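Local coordinates for protein CupA (Streptococcus pneumoniae, PDB 4F2E) that probably serves as a copper(I) chaperone in copper resistance, binding the metal with a cupredoxin-like domain, at residues G22-E27 against F82-G87. Numbering follows the deposited sequence.
With CU1 (copper (I) ion), chain B.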
loop_
_atom_site.group_PDB
_atom_site.type_symbol
_atom_site.label_atom_id
_atom_site.label_comp_id
_atom_site.label_asym_id
_atom_site.label_seq_id
_atom_site.Cartn_x
_atom_site.Cartn_y
_atom_site.Cartn_z
ATOM N N GLY A 22 12.644 1.897 6.334
ATOM C CA GLY A 22 13.105 3.217 5.939
ATOM C C GLY A 22 12.213 3.792 4.858
ATOM O O GLY A 22 12.676 4.439 3.918
ATOM N N GLY A 23 10.917 3.557 5.002
ATOM C CA GLY A 23 9.964 3.878 3.962
ATOM C C GLY A 23 9.317 2.600 3.468
ATOM O O GLY A 23 9.203 1.629 4.214
ATOM N N TYR A 24 8.909 2.597 2.206
ATOM C CA TYR A 24 8.180 1.471 1.645
ATOM C C TYR A 24 8.883 0.988 0.396
ATOM O O TYR A 24 9.285 1.789 -0.439
ATOM C CB TYR A 24 6.741 1.891 1.319
ATOM C CG TYR A 24 6.098 2.582 2.493
ATOM C CD1 TYR A 24 5.742 1.862 3.623
ATOM C CD2 TYR A 24 5.894 3.956 2.495
ATOM C CE1 TYR A 24 5.181 2.481 4.718
ATOM C CE2 TYR A 24 5.327 4.588 3.591
ATOM C CZ TYR A 24 4.974 3.843 4.698
ATOM O OH TYR A 24 4.414 4.453 5.796
ATOM N N THR A 25 9.056 -0.322 0.272
ATOM C CA THR A 25 9.580 -0.878 -0.965
ATOM C C THR A 25 8.807 -2.143 -1.325
ATOM O O THR A 25 8.665 -3.044 -0.503
ATOM C CB THR A 25 11.106 -1.137 -0.896
ATOM O OG1 THR A 25 11.602 -1.430 -2.208
ATOM C CG2 THR A 25 11.432 -2.287 0.047
ATOM N N PRO A 26 8.262 -2.190 -2.547
ATOM C CA PRO A 26 8.308 -1.105 -3.535
ATOM C C PRO A 26 7.421 0.080 -3.138
ATOM O O PRO A 26 6.399 -0.108 -2.470
ATOM C CB PRO A 26 7.758 -1.772 -4.798
ATOM C CG PRO A 26 6.833 -2.823 -4.282
ATOM C CD PRO A 26 7.489 -3.347 -3.033
ATOM N N GLU A 27 7.818 1.286 -3.538
ATOM C CA GLU A 27 7.053 2.496 -3.226
ATOM C C GLU A 27 6.247 2.959 -4.435
ATOM O O GLU A 27 5.614 4.016 -4.411
ATOM C CB GLU A 27 7.975 3.614 -2.737
ATOM C CG GLU A 27 8.975 4.097 -3.774
ATOM C CD GLU A 27 9.906 5.169 -3.238
ATOM O OE1 GLU A 27 10.082 5.249 -2.004
ATOM O OE2 GLU A 27 10.464 5.932 -4.052
ATOM N N PHE A 82 -2.784 7.485 -6.831
ATOM C CA PHE A 82 -3.205 7.691 -5.452
ATOM C C PHE A 82 -2.022 7.549 -4.519
ATOM O O PHE A 82 -1.189 6.659 -4.682
ATOM C CB PHE A 82 -4.298 6.692 -5.080
ATOM C CG PHE A 82 -5.450 6.690 -6.039
ATOM C CD1 PHE A 82 -5.503 5.775 -7.076
ATOM C CD2 PHE A 82 -6.467 7.620 -5.919
ATOM C CE1 PHE A 82 -6.559 5.778 -7.968
ATOM C CE2 PHE A 82 -7.523 7.630 -6.805
ATOM C CZ PHE A 82 -7.570 6.709 -7.832
ATOM N N SER A 83 -1.950 8.430 -3.533
ATOM C CA SER A 83 -0.811 8.449 -2.635
ATOM C C SER A 83 -1.028 7.516 -1.455
ATOM O O SER A 83 -2.159 7.218 -1.073
ATOM C CB SER A 83 -0.581 9.866 -2.115
ATOM O OG SER A 83 -1.655 10.261 -1.279
ATOM N N PHE A 84 0.069 7.040 -0.887
ATOM C CA PHE A 84 0.026 6.513 0.464
ATOM C C PHE A 84 1.241 7.019 1.214
ATOM O O PHE A 84 2.216 7.457 0.606
ATOM C CB PHE A 84 -0.146 4.981 0.525
ATOM C CG PHE A 84 0.964 4.181 -0.118
ATOM C CD1 PHE A 84 2.044 3.735 0.631
ATOM C CD2 PHE A 84 0.885 3.814 -1.454
ATOM C CE1 PHE A 84 3.043 2.970 0.052
ATOM C CE2 PHE A 84 1.883 3.051 -2.044
ATOM C CZ PHE A 84 2.963 2.626 -1.289
ATOM N N ALA A 85 1.160 7.003 2.535
ATOM C CA ALA A 85 2.210 7.588 3.349
ATOM C C ALA A 85 2.099 7.104 4.778
ATOM O O ALA A 85 1.115 6.468 5.156
ATOM C CB ALA A 85 2.127 9.106 3.303
ATOM N N CYS A 86 3.120 7.396 5.572
ATOM C CA CYS A 86 3.058 7.105 6.993
ATOM C C CYS A 86 2.115 8.101 7.655
ATOM O O CYS A 86 1.639 9.041 7.014
ATOM C CB CYS A 86 4.444 7.188 7.620
ATOM S SG CYS A 86 5.088 8.870 7.708
ATOM N N GLY A 87 1.851 7.895 8.940
ATOM C CA GLY A 87 0.951 8.763 9.675
ATOM C C GLY A 87 1.434 10.197 9.828
ATOM O O GLY A 87 0.659 11.070 10.223
HETATM CU CU CU1 B . 6.794 8.647 9.043
#
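Tyr24 and Phe84 form an offset edge-to-face aromatic pair, the edge of Phe84 turned to a face of Tyr24, with centroids 5.6 Å apart and planes at 61°. Phe84 leads with CE1, which lies 3.9 Å from Tyr24 CD2 and equally near CG, so the touch falls on the CB end of the tyrosine ring. Phe84 CG stands over its own backbone, between the N and the carbonyl carbon (chi1 61°), and from there the ring extends until CE1 meets Tyr24. The two side chains pass one another antiparallel. Phe55 meets the Phe84 ring nearly parallel, and Ile53 touches both aromatic side chains.

Beyond the ring pair, the phenol end of Tyr24 runs up to the copper-bearing end of strand 80-86. Tyr24 OH lies 3.2 Å from Cys86 CA and 3.3 Å from Cys86 CB. Cys86 N comes near the plane of the ring at its edge, but the N-H is not directed at Tyr24 OH; no hydrogen bond forms between them, and none joins the two segments.

The metal bond is made by Cys86 SG, 2.2 Å from the copper(I) ion. Cys49 shares this ion and, with Met88 and Met90, binds the second one nearby.

The contact thus joins strands 24-31 and 80-86 through side chains in the interior of the cupredoxin-like fold; strand 92-97 pairs with both. Its chemistry is aromatic and van der Waals, with a phenol oxygen packed against the backbone and CB of a copper-binding cysteine, consistent with a second-shell role for Tyr24 beside the copper site.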